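Local coordinates for Endoglucanase(Endo-1,4-beta-glucanase)protein (Pseudomonas stutzeri, PDB 6R2J) that probably hydrolyses beta-1,4-glycosidic bonds in glucans as a family 5 endoglucanase and binds cellobiose, at residues L13-S19 and P279-G285; R53-F57 and F249-Y253. The contacts are given in a common frame with arbitrary orientation. Residue numbers count along the deposited sequence, not the author numbering.

Contact 1 of 2, residues L13-S19 and P279-G285; sequences LHGVNIS and PSAYWAG
A closed (beta/alpha)8 barrel must join its first strand to its last, here by parallel pairing of 14-18 with 280-285. Both strands are extended, and the short axes of 14-18 and 280-282 cross at -47°, 3.9 Å apart at closest.

The backbone ladder matches His14 with Ser280, Gly15 (phi/psi -125/-157) with Ala281 and Val16 with Tyr282. Its hydrogen bonds run Gly15 N to Ser280 O (2.9 Å), Tyr282 N to Gly15 O (3.0 Å) and Asn17 N to Tyr282 O (2.7 Å); Ser280 N also bonds Leu13 O (2.9 Å), a less surely placed atom. A beta bulge then shifts the register by one, at a corner where a non-proline cis peptide joins Trp283 to Ala284, a feature of clan GH-A barrels such as family 5. Beyond it Ile18 matches Gly285, with Gly285 N to Asn17 O at 2.7 Å and Ser19 N to Gly285 O at 3.0 Å.

His14 (chi1 m) and Ser280 (chi1 p) bring His14 ND1 and Ser280 OG into a 2.7 Å hydrogen bond beside helix 260-276. Asn17 (chi1 m) points into the barrel, CG 3.5 Å from Trp283 CE3; OD1 accepts from Arg56 NH1, while ND2 donates to Gly251 O and, at 3.0 Å, to Tyr282 O.

Contact 2 of 2, residues R53-F57 and F249-Y253; sequences RLIRF and FLGEY
This is a side-chain contact through the interior of the (beta/alpha)8 barrel, between the second strand (54-59) and the seventh (248-252), which are separated around the wall by 280-285 and 14-18. Accordingly the short strand axes stay 9.0 Å apart at closest, crossing at -54°, and the nearest CA atoms, those of Arg56 and Gly251, are 7.5 Å apart.

Strand 54-57 is regularly extended, so Leu54 and Arg56 point toward the seventh strand while Ile55 points away. Leu54 (chi1 t, chi2 p) places CD2 4.2 Å from CE1 of Phe249 (chi1 t), an apolar layer toward the N-terminal ends of the strands. One layer nearer the C-terminal ends, Arg56 reaches across with its first three chi angles all t. Its CD approaches the Phe249 ring edge, 4.2 Å from CE2, and lies 3.7 Å from O of Gly251 (phi/psi -71/-17, not extended).

In family 5 the nucleophilic glutamate ends the seventh strand, so Glu252 is consistent with that role. Its side chain lies about 5 Å from a bound glucose unit; OE2 hydrogen-bonds a Tris molecule, probably from the crystallisation liquor, and OE1 bonds Tyr208 of the glycan pocket. Asp140, Asn143 and Glu175 also bind the Arg56 guanidinium. With Glu252 at chi1 m and chi2 t, its OE2 forms a salt bridge with Arg56 NH1 at 2.9 Å, near the guanidinium plane.

The two contacts illustrate how a barrel is held both around its wall and through its core: contact 1 pairs neighbouring strands, contact 2 spans the interior beside them, and their centres are about 4 Å apart. Along the chain the order is 13-19, 53-57, 249-253, 279-285, so contact 2 is nested within the loop closed by contact 1. In space the strands run 54-59, 14-18, 280-285, 248-252 around the wall. Segment 279-285 also meets segment 249-253: Pro279 O to Leu250 N and Trp283 N to Tyr253 O, both 2.8 Å, are probable hydrogen bonds. Together these four strands bring Asn17, Arg56, Glu252 and Trp283 together beside the sugar-binding pocket.

Contact 1 of 2, residues L13-S19 and P279-G285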
loop_
_atom_site.group_PDB
_atom_site.type_symbol
_atom_site.label_atom_id
_atom_site.label_comp_id
_atom_site.label_asym_id
_atom_site.label_seq_id
_atom_site.Cartn_x
_atom_site.Cartn_y
_atom_site.Cartn_z
ATOM N N LEU A 13 -3.830 -11.670 5.562
ATOM C CA LEU A 13 -2.787 -10.731 5.941
ATOM C C LEU A 13 -1.928 -10.326 4.754
ATOM O O LEU A 13 -1.550 -9.156 4.643
ATOM C CB LEU A 13 -1.873 -11.359 6.993
ATOM C CG LEU A 13 -2.382 -11.585 8.415
ATOM C CD1 LEU A 13 -1.216 -12.204 9.243
ATOM C CD2 LEU A 13 -2.881 -10.297 9.096
ATOM N N HIS A 14 -1.610 -11.267 3.865
ATOM C CA HIS A 14 -0.567 -11.076 2.864
ATOM C C HIS A 14 -1.169 -10.992 1.478
ATOM O O HIS A 14 -1.727 -11.973 0.955
ATOM C CB HIS A 14 0.482 -12.169 2.971
ATOM C CG HIS A 14 1.136 -12.199 4.310
ATOM N ND1 HIS A 14 1.692 -11.074 4.876
ATOM C CD2 HIS A 14 1.244 -13.178 5.235
ATOM C CE1 HIS A 14 2.147 -11.369 6.080
ATOM N NE2 HIS A 14 1.905 -12.643 6.312
ATOM N N GLY A 15 -1.074 -9.796 0.912
ATOM C CA GLY A 15 -1.745 -9.482 -0.313
ATOM C C GLY A 15 -0.760 -8.988 -1.322
ATOM O O GLY A 15 0.439 -9.285 -1.202
ATOM N N VAL A 16 -1.267 -8.221 -2.299
ATOM C CA VAL A 16 -0.494 -7.811 -3.457
ATOM C C VAL A 16 -0.861 -6.391 -3.832
ATOM O O VAL A 16 -2.026 -6.005 -3.790
ATOM C CB VAL A 16 -0.749 -8.735 -4.671
ATOM C CG1 VAL A 16 -0.162 -10.155 -4.451
ATOM C CG2 VAL A 16 -2.230 -8.801 -4.995
ATOM N N ASN A 17 0.132 -5.634 -4.264
ATOM C CA ASN A 17 -0.155 -4.405 -4.970
ATOM C C ASN A 17 -0.503 -4.737 -6.422
ATOM O O ASN A 17 0.180 -5.546 -7.058
ATOM C CB ASN A 17 1.065 -3.502 -4.945
ATOM C CG ASN A 17 1.323 -2.904 -3.590
ATOM O OD1 ASN A 17 0.762 -1.857 -3.261
ATOM N ND2 ASN A 17 2.212 -3.521 -2.817
ATOM N N ILE A 18 -1.533 -4.061 -6.956
ATOM C CA ILE A 18 -2.031 -4.301 -8.309
ATOM C C ILE A 18 -1.928 -3.043 -9.168
ATOM O O ILE A 18 -2.461 -1.982 -8.793
ATOM C CB ILE A 18 -3.468 -4.847 -8.279
ATOM C CG1 ILE A 18 -3.485 -6.211 -7.562
ATOM C CG2 ILE A 18 -4.020 -4.986 -9.701
ATOM C CD1 ILE A 18 -2.847 -7.411 -8.337
ATOM N N SER A 19 -1.251 -3.167 -10.320
ATOM C CA SER A 19 -1.020 -2.111 -11.287
ATOM C C SER A 19 -2.334 -1.775 -11.999
ATOM O O SER A 19 -3.305 -2.554 -11.943
ATOM C CB SER A 19 0.092 -2.527 -12.257
ATOM O OG SER A 19 -0.234 -3.764 -12.794
ATOM N N PRO A 279 -0.082 -7.514 8.434
ATOM C CA PRO A 279 -0.302 -7.749 7.008
ATOM C C PRO A 279 0.739 -7.025 6.157
ATOM O O PRO A 279 1.522 -6.189 6.627
ATOM C CB PRO A 279 -1.720 -7.221 6.778
ATOM C CG PRO A 279 -1.915 -6.135 7.843
ATOM C CD PRO A 279 -1.069 -6.583 9.031
ATOM N N SER A 280 0.746 -7.388 4.875
ATOM C CA SER A 280 1.748 -6.914 3.938
ATOM C C SER A 280 1.140 -6.920 2.550
ATOM O O SER A 280 0.137 -7.585 2.305
ATOM C CB SER A 280 2.958 -7.853 3.916
ATOM O OG SER A 280 2.656 -9.085 3.258
ATOM N N ALA A 281 1.777 -6.206 1.627
ATOM C CA ALA A 281 1.391 -6.244 0.223
ATOM C C ALA A 281 2.655 -6.316 -0.618
ATOM O O ALA A 281 3.545 -5.471 -0.498
ATOM C CB ALA A 281 0.516 -5.037 -0.155
ATOM N N TYR A 282 2.739 -7.375 -1.420
ATOM C CA TYR A 282 3.842 -7.575 -2.333
ATOM C C TYR A 282 3.796 -6.553 -3.453
ATOM O O TYR A 282 2.729 -6.255 -3.975
ATOM C CB TYR A 282 3.737 -8.980 -2.951
ATOM C CG TYR A 282 4.944 -9.294 -3.786
ATOM C CD1 TYR A 282 6.054 -9.824 -3.203
ATOM C CD2 TYR A 282 4.992 -9.002 -5.135
ATOM C CE1 TYR A 282 7.155 -10.091 -3.917
ATOM C CE2 TYR A 282 6.103 -9.226 -5.848
ATOM C CZ TYR A 282 7.193 -9.777 -5.226
ATOM O OH TYR A 282 8.351 -10.002 -5.898
ATOM N N TRP A 283 4.973 -6.076 -3.877
ATOM C CA TRP A 283 5.117 -5.188 -5.030
ATOM C C TRP A 283 5.810 -5.918 -6.179
ATOM O O TRP A 283 7.026 -6.143 -6.107
ATOM C CB TRP A 283 5.973 -3.989 -4.629
ATOM C CG TRP A 283 6.023 -2.981 -5.774
ATOM C CD1 TRP A 283 6.923 -2.930 -6.825
ATOM C CD2 TRP A 283 5.100 -1.908 -5.992
ATOM N NE1 TRP A 283 6.594 -1.894 -7.673
ATOM C CE2 TRP A 283 5.484 -1.255 -7.184
ATOM C CE3 TRP A 283 3.980 -1.445 -5.298
ATOM C CZ2 TRP A 283 4.779 -0.155 -7.676
ATOM C CZ3 TRP A 283 3.328 -0.362 -5.764
ATOM C CH2 TRP A 283 3.701 0.261 -6.951
ATOM N N ALA A 284 5.081 -6.261 -7.253
ATOM C CA ALA A 284 3.668 -5.948 -7.460
ATOM C C ALA A 284 3.153 -6.939 -8.472
ATOM O O ALA A 284 3.965 -7.509 -9.187
ATOM C CB ALA A 284 3.499 -4.544 -8.002
ATOM N N GLY A 285 1.822 -7.091 -8.579
ATOM C CA GLY A 285 1.191 -7.828 -9.672
ATOM C C GLY A 285 0.321 -6.955 -10.569
ATOM O O GLY A 285 0.304 -5.724 -10.415
HETATM O O HOH W 1 2.277 -10.077 0.709
#

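Contact 2 of 2, residues R53-F57 and F249-Y253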
loop_
_atom_site.group_PDB
_atom_site.type_symbol
_atom_site.label_atom_id
_atom_site.label_comp_id
_atom_site.label_asym_id
_atom_site.label_seq_id
_atom_site.Cartn_x
_atom_site.Cartn_y
_atom_site.Cartn_z
ATOM N N ARG A 53 -6.795 -12.328 -0.625
ATOM C CA ARG A 53 -7.993 -11.524 -0.467
ATOM C C ARG A 53 -7.700 -10.054 -0.193
ATOM O O ARG A 53 -8.643 -9.265 -0.032
ATOM C CB ARG A 53 -8.817 -12.084 0.688
ATOM C CG ARG A 53 -9.504 -13.367 0.375
ATOM C CD ARG A 53 -10.595 -13.630 1.413
ATOM N NE ARG A 53 -11.193 -14.931 1.178
ATOM C CZ ARG A 53 -12.391 -15.104 0.652
ATOM N NH1 ARG A 53 -13.144 -14.044 0.337
ATOM N NH2 ARG A 53 -12.837 -16.337 0.453
ATOM N N LEU A 54 -6.429 -9.666 -0.143
ATOM C CA LEU A 54 -6.010 -8.306 0.149
ATOM C C LEU A 54 -5.310 -7.710 -1.065
ATOM O O LEU A 54 -4.413 -8.334 -1.649
ATOM C CB LEU A 54 -5.082 -8.309 1.373
ATOM C CG LEU A 54 -4.517 -6.997 1.912
ATOM C CD1 LEU A 54 -5.675 -6.210 2.520
ATOM C CD2 LEU A 54 -3.381 -7.200 2.895
ATOM N N ILE A 55 -5.716 -6.499 -1.428
ATOM C CA ILE A 55 -5.180 -5.783 -2.571
ATOM C C ILE A 55 -4.910 -4.340 -2.152
ATOM O O ILE A 55 -5.768 -3.681 -1.557
ATOM C CB ILE A 55 -6.165 -5.797 -3.754
ATOM C CG1 ILE A 55 -6.507 -7.239 -4.139
ATOM C CG2 ILE A 55 -5.601 -4.997 -4.933
ATOM C CD1 ILE A 55 -5.418 -7.943 -4.897
ATOM N N ARG A 56 -3.714 -3.854 -2.469
ATOM C CA ARG A 56 -3.387 -2.441 -2.378
ATOM C C ARG A 56 -3.364 -1.889 -3.797
ATOM O O ARG A 56 -2.693 -2.445 -4.675
ATOM C CB ARG A 56 -2.043 -2.199 -1.681
ATOM C CG ARG A 56 -1.643 -0.683 -1.657
ATOM C CD ARG A 56 -0.462 -0.543 -0.756
ATOM N NE ARG A 56 0.096 0.791 -0.527
ATOM C CZ ARG A 56 1.154 1.297 -1.145
ATOM N NH1 ARG A 56 1.766 0.624 -2.113
ATOM N NH2 ARG A 56 1.621 2.476 -0.766
ATOM N N PHE A 57 -4.106 -0.818 -4.035
ATOM C CA PHE A 57 -4.257 -0.322 -5.399
ATOM C C PHE A 57 -3.826 1.128 -5.541
ATOM O O PHE A 57 -4.599 2.041 -5.191
ATOM C CB PHE A 57 -5.692 -0.497 -5.884
ATOM C CG PHE A 57 -5.841 -0.214 -7.342
ATOM C CD1 PHE A 57 -5.392 -1.138 -8.273
ATOM C CD2 PHE A 57 -6.353 0.986 -7.791
ATOM C CE1 PHE A 57 -5.490 -0.910 -9.646
ATOM C CE2 PHE A 57 -6.421 1.242 -9.176
ATOM C CZ PHE A 57 -6.010 0.282 -10.093
ATOM N N PHE A 249 1.121 -2.316 8.947
ATOM C CA PHE A 249 0.899 -2.820 7.596
ATOM C C PHE A 249 2.220 -2.593 6.860
ATOM O O PHE A 249 2.743 -1.470 6.839
ATOM C CB PHE A 249 -0.312 -2.104 6.959
ATOM C CG PHE A 249 -0.543 -2.446 5.503
ATOM C CD1 PHE A 249 -0.468 -3.765 5.044
ATOM C CD2 PHE A 249 -0.820 -1.448 4.601
ATOM C CE1 PHE A 249 -0.679 -4.081 3.697
ATOM C CE2 PHE A 249 -1.010 -1.746 3.244
ATOM C CZ PHE A 249 -0.949 -3.069 2.794
ATOM N N LEU A 250 2.797 -3.661 6.312
ATOM C CA LEU A 250 3.963 -3.517 5.438
ATOM C C LEU A 250 3.484 -3.439 3.987
ATOM O O LEU A 250 3.396 -4.446 3.273
ATOM C CB LEU A 250 4.929 -4.668 5.647
ATOM C CG LEU A 250 6.318 -4.341 5.119
ATOM C CD1 LEU A 250 7.105 -3.326 6.026
ATOM C CD2 LEU A 250 7.084 -5.642 4.928
ATOM N N GLY A 251 3.184 -2.216 3.551
ATOM C CA GLY A 251 2.464 -1.996 2.302
ATOM C C GLY A 251 3.230 -2.284 1.035
ATOM O O GLY A 251 2.626 -2.357 -0.043
ATOM N N GLU A 252 4.540 -2.368 1.122
ATOM C CA GLU A 252 5.310 -2.797 -0.029
ATOM C C GLU A 252 6.579 -3.506 0.400
ATOM O O GLU A 252 7.209 -3.136 1.386
ATOM C CB GLU A 252 5.818 -1.647 -0.872
ATOM C CG GLU A 252 4.756 -0.865 -1.580
ATOM C CD GLU A 252 5.344 0.234 -2.415
ATOM O OE1 GLU A 252 6.579 0.170 -2.696
ATOM O OE2 GLU A 252 4.578 1.167 -2.748
ATOM N N TYR A 253 6.976 -4.478 -0.415
ATOM C CA TYR A 253 8.158 -5.312 -0.271
ATOM C C TYR A 253 8.117 -6.145 -1.548
ATOM O O TYR A 253 7.028 -6.447 -2.045
ATOM C CB TYR A 253 8.097 -6.184 0.979
ATOM C CG TYR A 253 7.271 -7.419 0.823
ATOM C CD1 TYR A 253 5.897 -7.379 1.041
ATOM C CD2 TYR A 253 7.860 -8.625 0.469
ATOM C CE1 TYR A 253 5.152 -8.477 0.919
ATOM C CE2 TYR A 253 7.099 -9.749 0.328
ATOM C CZ TYR A 253 5.752 -9.678 0.536
ATOM O OH TYR A 253 5.008 -10.834 0.382
#